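Local coordinates for malonyl CoA-acyl carrier protein transacylase (Synechocystis sp. PCC 6803 substr. Kazusa, PDB 4RR5), which catalyses the transfer of the malonyl group from malonyl-CoA to holo acyl carrier protein, a step of fatty acid biosynthesis, at residues Met1-Phe7 against Ala256-Val262; Gln10-Val15 against Leu53-Thr59; Asn152-Gln156 against Leu271-Thr275; Gly265-Thr269 against Asn280-Ile284. All coordinates share one frame; numbering follows the deposited sequence.

How the interactions relate
Three of the four contacts gather round the parallel sheet ordered 83-86, 3-7, 258-262, 280-284. Interaction 1 pairs its central strands; interaction 4 lays helix 267-273 against strand 280-284, the centres of interactions 1 and 4 being about 9 Å apart. In interaction 3, centred about 16 Å from the centre of interaction 1, the same helix meets the mixed sheet. Interaction 2, about 23 Å from interaction 1 centre to centre, falls within the long span that interaction 1 bridges. Interaction 3 alternates along the chain with interactions 1 and 4, and interaction 4 opens after interaction 1 closes. Interactions 2 and 3 lie nearer Ser88, probably the active-site serine; interactions 1 and 4 build the sheet and its helix.

Interaction 1: Met1-Phe7 against Ala256-Val262; sequences MKTAWVF and ATDYWEV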
loop_
_atom_site.group_PDB
_atom_site.type_symbol
_atom_site.label_atom_id
_atom_site.label_comp_id
_atom_site.label_asym_id
_atom_site.label_seq_id
_atom_site.Cartn_x
_atom_site.Cartn_y
_atom_site.Cartn_z
ATOM N N MET A 1 10.929 0.445 23.868
ATOM C CA MET A 1 10.637 -0.164 22.574
ATOM C C MET A 1 9.324 0.364 21.999
ATOM O O MET A 1 8.323 0.476 22.713
ATOM C CB MET A 1 10.574 -1.695 22.687
ATOM C CG MET A 1 10.405 -2.418 21.349
ATOM S SD MET A 1 10.063 -4.197 21.476
ATOM C CE MET A 1 8.491 -4.170 22.351
ATOM N N LYS A 2 9.340 0.692 20.708
ATOM C CA LYS A 2 8.132 1.112 20.001
ATOM C C LYS A 2 8.080 0.427 18.633
ATOM O O LYS A 2 9.085 0.385 17.913
ATOM C CB LYS A 2 8.084 2.635 19.858
ATOM C CG LYS A 2 7.967 3.396 21.192
ATOM C CD LYS A 2 6.666 3.061 21.912
ATOM C CE LYS A 2 6.530 3.810 23.236
ATOM N NZ LYS A 2 7.411 3.267 24.321
ATOM N N THR A 3 6.925 -0.135 18.276
ATOM C CA THR A 3 6.849 -0.913 17.039
ATOM C C THR A 3 5.847 -0.330 16.043
ATOM O O THR A 3 4.699 -0.024 16.387
ATOM C CB THR A 3 6.491 -2.415 17.293
ATOM O OG1 THR A 3 7.430 -3.007 18.203
ATOM C CG2 THR A 3 6.570 -3.194 16.007
ATOM N N ALA A 4 6.319 -0.170 14.807
ATOM C CA ALA A 4 5.475 0.163 13.662
ATOM C C ALA A 4 4.979 -1.101 12.930
ATOM O O ALA A 4 5.746 -2.053 12.729
ATOM C CB ALA A 4 6.239 1.046 12.711
ATOM N N TRP A 5 3.700 -1.122 12.557
ATOM C CA TRP A 5 3.201 -2.124 11.609
ATOM C C TRP A 5 2.972 -1.430 10.288
ATOM O O TRP A 5 2.226 -0.456 10.230
ATOM C CB TRP A 5 1.901 -2.777 12.064
ATOM C CG TRP A 5 1.973 -3.567 13.328
ATOM C CD1 TRP A 5 3.077 -3.796 14.103
ATOM C CD2 TRP A 5 0.883 -4.224 13.982
ATOM N NE1 TRP A 5 2.737 -4.557 15.197
ATOM C CE2 TRP A 5 1.395 -4.827 15.148
ATOM C CE3 TRP A 5 -0.476 -4.370 13.690
ATOM C CZ2 TRP A 5 0.592 -5.563 16.021
ATOM C CZ3 TRP A 5 -1.269 -5.097 14.557
ATOM C CH2 TRP A 5 -0.734 -5.682 15.708
ATOM N N VAL A 6 3.628 -1.904 9.234
ATOM C CA VAL A 6 3.468 -1.308 7.914
ATOM C C VAL A 6 2.903 -2.331 6.931
ATOM O O VAL A 6 3.293 -3.500 6.946
ATOM C CB VAL A 6 4.802 -0.721 7.381
ATOM C CG1 VAL A 6 5.293 0.357 8.305
ATOM C CG2 VAL A 6 5.861 -1.801 7.224
ATOM N N PHE A 7 1.982 -1.877 6.084
ATOM C CA PHE A 7 1.227 -2.774 5.212
ATOM C C PHE A 7 1.576 -2.629 3.721
ATOM O O PHE A 7 1.460 -1.556 3.138
ATOM C CB PHE A 7 -0.268 -2.561 5.460
ATOM C CG PHE A 7 -0.694 -2.924 6.871
ATOM C CD1 PHE A 7 -0.528 -2.017 7.926
ATOM C CD2 PHE A 7 -1.212 -4.181 7.156
ATOM C CE1 PHE A 7 -0.892 -2.355 9.245
ATOM C CE2 PHE A 7 -1.584 -4.533 8.468
ATOM C CZ PHE A 7 -1.421 -3.622 9.513
ATOM N N ALA A 256 10.055 5.107 16.911
ATOM C CA ALA A 256 9.935 3.690 16.581
ATOM C C ALA A 256 11.282 2.980 16.471
ATOM O O ALA A 256 12.174 3.420 15.757
ATOM C CB ALA A 256 9.153 3.526 15.293
ATOM N N THR A 257 11.401 1.861 17.175
ATOM C CA THR A 257 12.634 1.078 17.229
ATOM C C THR A 257 12.548 -0.165 16.357
ATOM O O THR A 257 13.562 -0.703 15.898
ATOM C CB THR A 257 12.937 0.657 18.681
ATOM O OG1 THR A 257 12.019 -0.362 19.085
ATOM C CG2 THR A 257 12.744 1.832 19.595
ATOM N N ASP A 258 11.319 -0.624 16.140
ATOM C CA ASP A 258 11.058 -1.823 15.345
ATOM C C ASP A 258 10.009 -1.570 14.286
ATOM O O ASP A 258 9.097 -0.757 14.459
ATOM C CB ASP A 258 10.600 -2.980 16.231
ATOM C CG ASP A 258 11.587 -3.302 17.322
ATOM O OD1 ASP A 258 11.528 -2.636 18.379
ATOM O OD2 ASP A 258 12.410 -4.218 17.126
ATOM N N TYR A 259 10.118 -2.344 13.218
ATOM C CA TYR A 259 9.404 -2.113 11.979
ATOM C C TYR A 259 8.935 -3.454 11.431
ATOM O O TYR A 259 9.755 -4.265 10.992
ATOM C CB TYR A 259 10.351 -1.400 11.022
ATOM C CG TYR A 259 9.893 -1.048 9.622
ATOM C CD1 TYR A 259 9.339 0.197 9.349
ATOM C CD2 TYR A 259 10.124 -1.914 8.551
ATOM C CE1 TYR A 259 8.981 0.554 8.062
ATOM C CE2 TYR A 259 9.758 -1.564 7.259
ATOM C CZ TYR A 259 9.196 -0.327 7.026
ATOM O OH TYR A 259 8.840 0.046 5.764
ATOM N N TRP A 260 7.627 -3.697 11.484
ATOM C CA TRP A 260 7.078 -4.993 11.089
ATOM C C TRP A 260 6.242 -4.878 9.835
ATOM O O TRP A 260 5.225 -4.188 9.829
ATOM C CB TRP A 260 6.216 -5.592 12.200
ATOM C CG TRP A 260 6.951 -5.940 13.450
ATOM C CD1 TRP A 260 8.269 -5.708 13.732
ATOM C CD2 TRP A 260 6.403 -6.583 14.604
ATOM N NE1 TRP A 260 8.573 -6.161 14.992
ATOM C CE2 TRP A 260 7.444 -6.704 15.549
ATOM C CE3 TRP A 260 5.134 -7.067 14.930
ATOM C CZ2 TRP A 260 7.254 -7.294 16.797
ATOM C CZ3 TRP A 260 4.946 -7.658 16.162
ATOM C CH2 TRP A 260 6.002 -7.762 17.086
ATOM N N GLU A 261 6.673 -5.556 8.778
ATOM C CA GLU A 261 5.900 -5.610 7.561
ATOM C C GLU A 261 4.848 -6.682 7.730
ATOM O O GLU A 261 5.170 -7.860 7.792
ATOM C CB GLU A 261 6.771 -5.908 6.350
ATOM C CG GLU A 261 6.091 -5.581 5.038
ATOM C CD GLU A 261 7.003 -5.812 3.842
ATOM O OE1 GLU A 261 8.207 -6.080 4.055
ATOM O OE2 GLU A 261 6.512 -5.729 2.694
ATOM N N VAL A 262 3.594 -6.260 7.809
ATOM C CA VAL A 262 2.480 -7.159 8.044
ATOM C C VAL A 262 1.779 -7.425 6.719
ATOM O O VAL A 262 0.895 -6.680 6.309
ATOM C CB VAL A 262 1.514 -6.560 9.079
ATOM C CG1 VAL A 262 0.360 -7.487 9.350
ATOM C CG2 VAL A 262 2.272 -6.234 10.371
#
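Thr3 holds its methyl CG2 almost squarely above the indole of Trp260, 3.5 Å from the centroid of the five-membered ring, in a CH-pi contact. The torsion explains it: with chi1 at -56° CG2 lies anti to the backbone N, which carries it over the Trp260 ring. Trp5 lies on the same face of the sheet. Its indole is nearly parallel to that of Trp260, with planes 9° apart, yet slid so far that the rings barely overlap; NE1 of Trp5 ends 3.5 Å from CE3 of Trp260. On this face too, Phe7 and Val262 run side by side, and Phe7 CE2 lies 3.6 Å from Val262 CG1. An alanine in place of Trp260 is likely to leave the Thr3 methyl without its aromatic floor and open a gap beside Trp5. On the opposite face Val6 crosses Tyr259 at about a right angle, its CG2 over one face of the ring and 3.7 Å from CZ, while the phenol OH hydrogen-bonds Leu268 O. Between these two layers of side chains, strands 3-7 and 258-262 pair in parallel: Ala4 N reaches Asp258 O at 2.9 Å, Trp260 N bonds Ala4 O, Val6 N bonds Trp260 O and Val262 N bonds Val6 O. Helices 56-76 and 244-254 pack against the two faces, so the backbone ladder sits in a largely apolar, aromatic-rich setting that would be expected to strengthen its hydrogen bonds.

Interaction 2: Gln10-Val15 against Leu53-Thr59; sequences QGSQAV and LALTQNT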
loop_
_atom_site.group_PDB
_atom_site.type_symbol
_atom_site.label_atom_id
_atom_site.label_comp_id
_atom_site.label_asym_id
_atom_site.label_seq_id
_atom_site.Cartn_x
_atom_site.Cartn_y
_atom_site.Cartn_z
ATOM N N GLN A 10 0.213 -3.066 -3.781
ATOM C CA GLN A 10 0.284 -3.704 -5.086
ATOM C C GLN A 10 1.714 -4.069 -5.432
ATOM O O GLN A 10 2.623 -3.277 -5.193
ATOM C CB GLN A 10 -0.284 -2.770 -6.151
ATOM C CG GLN A 10 -0.291 -3.337 -7.559
ATOM C CD GLN A 10 -1.521 -4.170 -7.821
ATOM O OE1 GLN A 10 -2.636 -3.756 -7.497
ATOM N NE2 GLN A 10 -1.332 -5.352 -8.409
ATOM N N GLY A 11 1.912 -5.267 -5.983
ATOM C CA GLY A 11 3.247 -5.747 -6.271
ATOM C C GLY A 11 3.802 -6.693 -5.226
ATOM O O GLY A 11 4.749 -7.404 -5.501
ATOM N N SER A 12 3.223 -6.715 -4.028
ATOM C CA SER A 12 3.675 -7.643 -2.986
ATOM C C SER A 12 2.905 -8.962 -2.968
ATOM O O SER A 12 3.242 -9.884 -2.233
ATOM C CB SER A 12 3.575 -6.988 -1.618
ATOM O OG SER A 12 4.594 -6.024 -1.491
ATOM N N GLN A 13 1.859 -9.045 -3.771
ATOM C CA GLN A 13 1.081 -10.259 -3.817
ATOM C C GLN A 13 1.909 -11.392 -4.441
ATOM O O GLN A 13 2.740 -11.165 -5.321
ATOM C CB GLN A 13 -0.215 -10.028 -4.600
ATOM C CG GLN A 13 -0.053 -10.154 -6.115
ATOM C CD GLN A 13 0.598 -8.927 -6.753
ATOM O OE1 GLN A 13 0.880 -7.927 -6.086
ATOM N NE2 GLN A 13 0.820 -8.995 -8.055
ATOM N N ALA A 14 1.686 -12.605 -3.953
ATOM C CA ALA A 14 2.244 -13.807 -4.564
ATOM C C ALA A 14 1.206 -14.916 -4.461
ATOM O O ALA A 14 0.301 -14.848 -3.622
ATOM C CB ALA A 14 3.562 -14.219 -3.889
ATOM N N VAL A 15 1.329 -15.924 -5.321
ATOM C CA VAL A 15 0.380 -17.025 -5.348
ATOM C C VAL A 15 0.521 -17.827 -4.056
ATOM O O VAL A 15 1.624 -18.109 -3.614
ATOM C CB VAL A 15 0.599 -17.933 -6.597
ATOM C CG1 VAL A 15 -0.172 -19.260 -6.474
ATOM C CG2 VAL A 15 0.220 -17.193 -7.879
ATOM N N LEU A 53 -3.873 -12.812 -10.583
ATOM C CA LEU A 53 -3.792 -12.299 -9.214
ATOM C C LEU A 53 -3.256 -10.874 -9.217
ATOM O O LEU A 53 -3.560 -10.076 -8.329
ATOM C CB LEU A 53 -2.896 -13.188 -8.333
ATOM C CG LEU A 53 -2.818 -12.859 -6.834
ATOM C CD1 LEU A 53 -4.207 -12.803 -6.190
ATOM C CD2 LEU A 53 -1.933 -13.841 -6.095
ATOM N N ALA A 54 -2.460 -10.560 -10.232
ATOM C CA ALA A 54 -1.798 -9.270 -10.301
ATOM C C ALA A 54 -2.742 -8.171 -10.807
ATOM O O ALA A 54 -2.464 -6.983 -10.634
ATOM C CB ALA A 54 -0.557 -9.364 -11.177
ATOM N N LEU A 55 -3.854 -8.568 -11.421
ATOM C CA LEU A 55 -4.876 -7.604 -11.810
ATOM C C LEU A 55 -5.389 -6.878 -10.566
ATOM O O LEU A 55 -5.934 -7.504 -9.648
ATOM C CB LEU A 55 -6.026 -8.293 -12.555
ATOM C CG LEU A 55 -5.636 -9.021 -13.851
ATOM C CD1 LEU A 55 -6.864 -9.511 -14.599
ATOM C CD2 LEU A 55 -4.761 -8.143 -14.743
ATOM N N THR A 56 -5.222 -5.553 -10.553
ATOM C CA THR A 56 -5.417 -4.748 -9.347
ATOM C C THR A 56 -6.810 -4.906 -8.707
ATOM O O THR A 56 -6.942 -4.726 -7.505
ATOM C CB THR A 56 -5.143 -3.249 -9.639
ATOM O OG1 THR A 56 -4.737 -2.591 -8.429
ATOM C CG2 THR A 56 -6.362 -2.543 -10.234
ATOM N N GLN A 57 -7.825 -5.281 -9.489
ATOM C CA GLN A 57 -9.172 -5.507 -8.949
ATOM C C GLN A 57 -9.268 -6.802 -8.145
ATOM O O GLN A 57 -10.197 -6.985 -7.364
ATOM C CB GLN A 57 -10.224 -5.515 -10.073
ATOM C CG GLN A 57 -10.130 -6.680 -11.069
ATOM C CD GLN A 57 -9.202 -6.412 -12.250
ATOM O OE1 GLN A 57 -8.622 -5.331 -12.376
ATOM N NE2 GLN A 57 -9.075 -7.402 -13.136
ATOM N N ASN A 58 -8.317 -7.705 -8.357
ATOM C CA ASN A 58 -8.155 -8.871 -7.490
ATOM C C ASN A 58 -7.176 -8.568 -6.362
ATOM O O ASN A 58 -7.457 -8.805 -5.192
ATOM C CB ASN A 58 -7.658 -10.083 -8.287
ATOM C CG ASN A 58 -8.666 -10.566 -9.340
ATOM O OD1 ASN A 58 -9.880 -10.552 -9.120
ATOM N ND2 ASN A 58 -8.153 -11.001 -10.485
ATOM N N THR A 59 -6.023 -8.029 -6.733
ATOM C CA THR A 59 -4.924 -7.842 -5.804
ATOM C C THR A 59 -5.297 -6.987 -4.602
ATOM O O THR A 59 -4.956 -7.323 -3.464
ATOM C CB THR A 59 -3.732 -7.186 -6.481
ATOM O OG1 THR A 59 -3.486 -7.819 -7.745
ATOM C CG2 THR A 59 -2.505 -7.285 -5.584
#
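Gln10 carries CG anti to the backbone N (chi1 -179°) and then bends at chi2 (85°), which delivers its amide to Thr56, Thr59 and Ala54. It belongs to the Gly-Gln-Gly-Ser-Gln loop of the malonyl transacylase fold, which follows strand 3-7, and here that loop docks where helix 50-54 gives way to helix 56-76. The two ends of the amide are used differently. OE1 accepts the hydroxyl OG1 of Thr56 at 2.6 Å, the donor standing above the carbonyl plane; the same hydroxyl also has Gln60 as a partner. NE2 makes two weak bonds, to Ala54 O at 3.0 Å and to Thr59 OG1 at 3.3 Å, so three partners together limit the rotation of the amide. The side chains of Gln10 and Ser88, the probable active-site serine, are about 6 Å apart, which makes this anchorage part of the surroundings of the catalytic site. Gln13 folds back on its own loop, with OE1 taking Gly11 N in the carbonyl plane at 2.9 Å. Its aliphatic part slides past Leu53 in the opposite direction, and the methyl CG2 of Thr59 comes across it at about a right angle, 3.7 Å from Gln13 CB. Leu53 CG meets Gln13 CG, and the leucine methyl CD2 lies 3.5 Å from the carbonyl O of Ala14.

Interaction 3: Asn152-Gln156 against Leu271-Thr275; sequences NSPEQ and LCKRT
A classic beta bulge, in which Asn152 and Ser153 both face Gln156, presents its side chains to Leu271 in the last turn of helix 267-273 and to Thr275 just after it. The bulge lies close to the active site: Asn152 OD1 is hydrogen-bonded to His87 NE2, next to Ser88, the probable active-site serine. Asn152 CB rests 3.8 Å from Leu271 CD2. In the leucine, chi1 (-71°) puts CG anti to the carbonyl carbon, and from there CD1 also meets Asn152 while CD2 meets Ser153 CB. Both backbone N atoms of the bulge bond Gln156 O, that of Ser153 at 3.0 Å. The bulge ends strand 146-153 of the mixed sheet, and a type I turn from Ser153 to Gln156 leads into strand 156-161; the contact therefore joins this sheet to a helix that packs on the parallel one. At the turn, Thr275 OG1 sits against Pro154 CD at 3.3 Å and also touches Ser153 CB. Farther out, Glu155 and Arg274 form a salt bridge. NH1 of the arginine lies 3.1 Å from Glu155 OE2, entering on the syn lone pair with a fairly straight 162° at the hydrogen, and OE2 keeps close to the guanidinium plane. The carboxylate plane itself is turned 65° from that plane, and a second bond from NH1 to Glu155 OE1 is weak. A glutamine replacing Glu155 would probably deprive Arg274 of its countercharge across this contact. Lys130 adds a long, weak ion pair to Glu155 OE2.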
loop_
_atom_site.group_PDB
_atom_site.type_symbol
_atom_site.label_atom_id
_atom_site.label_comp_id
_atom_site.label_asym_id
_atom_site.label_seq_id
_atom_site.Cartn_x
_atom_site.Cartn_y
_atom_site.Cartn_z
ATOM N N ASN A 152 10.099 5.983 -2.642
ATOM C CA ASN A 152 10.205 4.790 -1.810
ATOM C C ASN A 152 11.481 4.675 -0.964
ATOM O O ASN A 152 11.413 4.417 0.237
ATOM C CB ASN A 152 10.062 3.561 -2.704
ATOM C CG ASN A 152 8.649 3.381 -3.216
ATOM O OD1 ASN A 152 7.683 3.722 -2.527
ATOM N ND2 ASN A 152 8.516 2.844 -4.436
ATOM N N SER A 153 12.637 4.842 -1.591
ATOM C CA SER A 153 13.918 4.860 -0.883
ATOM C C SER A 153 14.846 5.761 -1.675
ATOM O O SER A 153 14.588 6.012 -2.852
ATOM C CB SER A 153 14.511 3.445 -0.734
ATOM O OG SER A 153 14.987 2.923 -1.966
ATOM N N PRO A 154 15.915 6.268 -1.039
ATOM C CA PRO A 154 16.905 7.071 -1.768
ATOM C C PRO A 154 17.336 6.450 -3.104
ATOM O O PRO A 154 17.637 7.160 -4.069
ATOM C CB PRO A 154 18.069 7.137 -0.783
ATOM C CG PRO A 154 17.383 7.170 0.558
ATOM C CD PRO A 154 16.147 6.309 0.417
ATOM N N GLU A 155 17.325 5.128 -3.169
ATOM C CA GLU A 155 17.735 4.422 -4.368
ATOM C C GLU A 155 16.582 4.215 -5.344
ATOM O O GLU A 155 16.800 3.849 -6.504
ATOM C CB GLU A 155 18.332 3.060 -4.001
ATOM C CG GLU A 155 19.224 3.063 -2.772
ATOM C CD GLU A 155 19.969 1.755 -2.617
ATOM O OE1 GLU A 155 19.630 0.797 -3.347
ATOM O OE2 GLU A 155 20.894 1.681 -1.776
ATOM N N GLN A 156 15.354 4.431 -4.883
ATOM C CA GLN A 156 14.204 4.004 -5.673
ATOM C C GLN A 156 12.983 4.924 -5.656
ATOM O O GLN A 156 12.499 5.340 -4.590
ATOM C CB GLN A 156 13.749 2.620 -5.227
ATOM C CG GLN A 156 12.583 2.151 -6.055
ATOM C CD GLN A 156 11.977 0.889 -5.530
ATOM O OE1 GLN A 156 12.672 0.052 -4.939
ATOM N NE2 GLN A 156 10.667 0.736 -5.733
ATOM N N LEU A 271 12.909 -1.869 1.473
ATOM C CA LEU A 271 13.035 -0.418 1.398
ATOM C C LEU A 271 13.647 0.129 2.681
ATOM O O LEU A 271 14.574 0.933 2.639
ATOM C CB LEU A 271 11.675 0.238 1.134
ATOM C CG LEU A 271 11.117 0.019 -0.272
ATOM C CD1 LEU A 271 9.725 0.570 -0.402
ATOM C CD2 LEU A 271 12.030 0.663 -1.284
ATOM N N CYS A 272 13.138 -0.321 3.822
ATOM C CA CYS A 272 13.620 0.183 5.105
ATOM C C CYS A 272 15.109 -0.083 5.352
ATOM O O CYS A 272 15.775 0.682 6.063
ATOM C CB CYS A 272 12.820 -0.414 6.252
ATOM S SG CYS A 272 12.938 0.601 7.738
ATOM N N LYS A 273 15.617 -1.164 4.772
ATOM C CA LYS A 273 17.025 -1.510 4.900
ATOM C C LYS A 273 17.881 -0.327 4.488
ATOM O O LYS A 273 18.678 0.189 5.272
ATOM C CB LYS A 273 17.366 -2.732 4.047
ATOM C CG LYS A 273 17.000 -4.061 4.688
ATOM C CD LYS A 273 17.575 -5.222 3.887
ATOM C CE LYS A 273 17.131 -6.563 4.469
ATOM N NZ LYS A 273 17.843 -7.687 3.816
ATOM N N ARG A 274 17.664 0.120 3.258
ATOM C CA ARG A 274 18.456 1.183 2.663
ATOM C C ARG A 274 17.904 2.577 2.948
ATOM O O ARG A 274 18.135 3.495 2.160
ATOM C CB ARG A 274 18.548 0.955 1.155
ATOM C CG ARG A 274 19.047 -0.439 0.802
ATOM C CD ARG A 274 18.861 -0.789 -0.668
ATOM N NE ARG A 274 19.401 -2.116 -0.931
ATOM C CZ ARG A 274 20.623 -2.352 -1.398
ATOM N NH1 ARG A 274 21.435 -1.337 -1.683
ATOM N NH2 ARG A 274 21.033 -3.604 -1.589
ATOM N N THR A 275 17.185 2.743 4.063
ATOM C CA THR A 275 16.664 4.063 4.442
ATOM C C THR A 275 16.836 4.360 5.925
ATOM O O THR A 275 17.325 5.429 6.296
ATOM C CB THR A 275 15.172 4.215 4.094
ATOM O OG1 THR A 275 15.015 4.233 2.670
ATOM C CG2 THR A 275 14.604 5.514 4.687
#

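Interaction 4: Gly265-Thr269 against Asn280-Ile284; sequences GKVLT and NLKNI
Thr269 and Asn283 meet from opposite directions within a beta-alpha-beta unit, in which strand 258-262, helix 267-273 and strand 280-284 follow one another. Among polar interactions one hydrogen bond joins the two segments: Asn283 ND2 donates a hydrogen bond to Thr269 OG1 over 2.9 Å, with 162° at the hydrogen. The hydroxyl oxygen lies almost exactly in the amide plane. The CB bond of Thr269 points toward the strand, and chi1 (51°) sets OG1 between the backbone N and the carbonyl carbon, where Asn283 ND2 meets it. At the same helix end Glu261 of the preceding strand 258-262 accepts the backbone N atoms of Leu268 and Thr269 through its two carboxylate oxygens, so the first turn is tied to both strands of the unit. Looser polar proximity comes from Lys266, the N-cap residue, whose NZ stays 3.8 Å from Asn283 OD1, a distance that makes no bond. Van der Waals contact does the rest. The lysine crosses the asparagine at about a right angle and lays its methylene CG 3.8 Å from Asn283 CG. On the other flank the methyl CG2 of Thr269 fits between Leu281 and Asn283, 3.9 Å from Leu281 CB and 3.4 Å from Asn283 ND2. Leu281 then reaches farther along the helix, where its methyl CD1 rests 3.5 Å from the backbone O of Thr269.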
loop_
_atom_site.group_PDB
_atom_site.type_symbol
_atom_site.label_atom_id
_atom_site.label_comp_id
_atom_site.label_asym_id
_atom_site.label_seq_id
_atom_site.Cartn_x
_atom_site.Cartn_y
_atom_site.Cartn_z
ATOM N N GLY A 265 5.481 -10.843 0.952
ATOM C CA GLY A 265 6.651 -10.158 0.432
ATOM C C GLY A 265 7.587 -9.509 1.438
ATOM O O GLY A 265 7.319 -9.468 2.643
ATOM N N LYS A 266 8.704 -9.002 0.927
ATOM C CA LYS A 266 9.695 -8.315 1.750
ATOM C C LYS A 266 9.979 -6.898 1.236
ATOM O O LYS A 266 11.041 -6.335 1.510
ATOM C CB LYS A 266 10.993 -9.124 1.797
ATOM C CG LYS A 266 10.918 -10.390 2.644
ATOM C CD LYS A 266 12.298 -10.989 2.881
ATOM C CE LYS A 266 12.236 -12.477 3.283
ATOM N NZ LYS A 266 11.601 -12.732 4.629
ATOM N N VAL A 267 9.031 -6.320 0.500
ATOM C CA VAL A 267 9.252 -5.041 -0.173
ATOM C C VAL A 267 9.476 -3.853 0.778
ATOM O O VAL A 267 10.363 -3.029 0.560
ATOM C CB VAL A 267 8.070 -4.684 -1.101
ATOM C CG1 VAL A 267 8.336 -3.348 -1.799
ATOM C CG2 VAL A 267 7.822 -5.791 -2.119
ATOM N N LEU A 268 8.679 -3.766 1.833
ATOM C CA LEU A 268 8.699 -2.588 2.682
ATOM C C LEU A 268 9.825 -2.650 3.708
ATOM O O LEU A 268 10.290 -1.614 4.192
ATOM C CB LEU A 268 7.350 -2.403 3.385
ATOM C CG LEU A 268 6.099 -2.096 2.548
ATOM C CD1 LEU A 268 4.987 -1.713 3.494
ATOM C CD2 LEU A 268 6.324 -0.987 1.524
ATOM N N THR A 269 10.262 -3.857 4.053
ATOM C CA THR A 269 11.448 -3.997 4.902
ATOM C C THR A 269 12.704 -3.866 4.039
ATOM O O THR A 269 13.722 -3.352 4.494
ATOM C CB THR A 269 11.493 -5.344 5.651
ATOM O OG1 THR A 269 11.296 -6.411 4.720
ATOM C CG2 THR A 269 10.442 -5.402 6.752
ATOM N N ASN A 280 14.871 -2.440 13.452
ATOM C CA ASN A 280 14.716 -3.890 13.441
ATOM C C ASN A 280 13.537 -4.302 12.587
ATOM O O ASN A 280 12.435 -3.780 12.749
ATOM C CB ASN A 280 14.528 -4.414 14.856
ATOM C CG ASN A 280 15.595 -3.921 15.795
ATOM O OD1 ASN A 280 16.694 -4.475 15.845
ATOM N ND2 ASN A 280 15.284 -2.861 16.542
ATOM N N LEU A 281 13.772 -5.259 11.702
ATOM C CA LEU A 281 12.766 -5.674 10.737
ATOM C C LEU A 281 12.212 -7.077 11.001
ATOM O O LEU A 281 12.973 -8.030 11.209
ATOM C CB LEU A 281 13.361 -5.616 9.324
ATOM C CG LEU A 281 14.272 -4.409 9.068
ATOM C CD1 LEU A 281 14.858 -4.458 7.663
ATOM C CD2 LEU A 281 13.550 -3.085 9.328
ATOM N N LYS A 282 10.886 -7.204 10.993
ATOM C CA LYS A 282 10.264 -8.517 10.821
ATOM C C LYS A 282 9.289 -8.516 9.650
ATOM O O LYS A 282 8.672 -7.498 9.330
ATOM C CB LYS A 282 9.539 -8.984 12.084
ATOM C CG LYS A 282 10.011 -8.373 13.367
ATOM C CD LYS A 282 9.428 -9.127 14.566
ATOM C CE LYS A 282 10.174 -10.416 14.836
ATOM N NZ LYS A 282 11.590 -10.155 15.232
ATOM N N ASN A 283 9.168 -9.674 9.014
ATOM C CA ASN A 283 8.193 -9.886 7.964
ATOM C C ASN A 283 7.148 -10.897 8.403
ATOM O O ASN A 283 7.419 -12.102 8.475
ATOM C CB ASN A 283 8.889 -10.352 6.697
ATOM C CG ASN A 283 9.804 -9.313 6.151
ATOM O OD1 ASN A 283 11.026 -9.398 6.300
ATOM N ND2 ASN A 283 9.220 -8.285 5.542
ATOM N N ILE A 284 5.955 -10.397 8.698
ATOM C CA ILE A 284 4.858 -11.239 9.151
ATOM C C ILE A 284 3.762 -11.398 8.094
ATOM O O ILE A 284 2.812 -10.606 8.039
ATOM C CB ILE A 284 4.255 -10.668 10.430
ATOM C CG1 ILE A 284 5.372 -10.478 11.456
ATOM C CG2 ILE A 284 3.158 -11.584 10.964
ATOM C CD1 ILE A 284 5.360 -9.145 12.125
#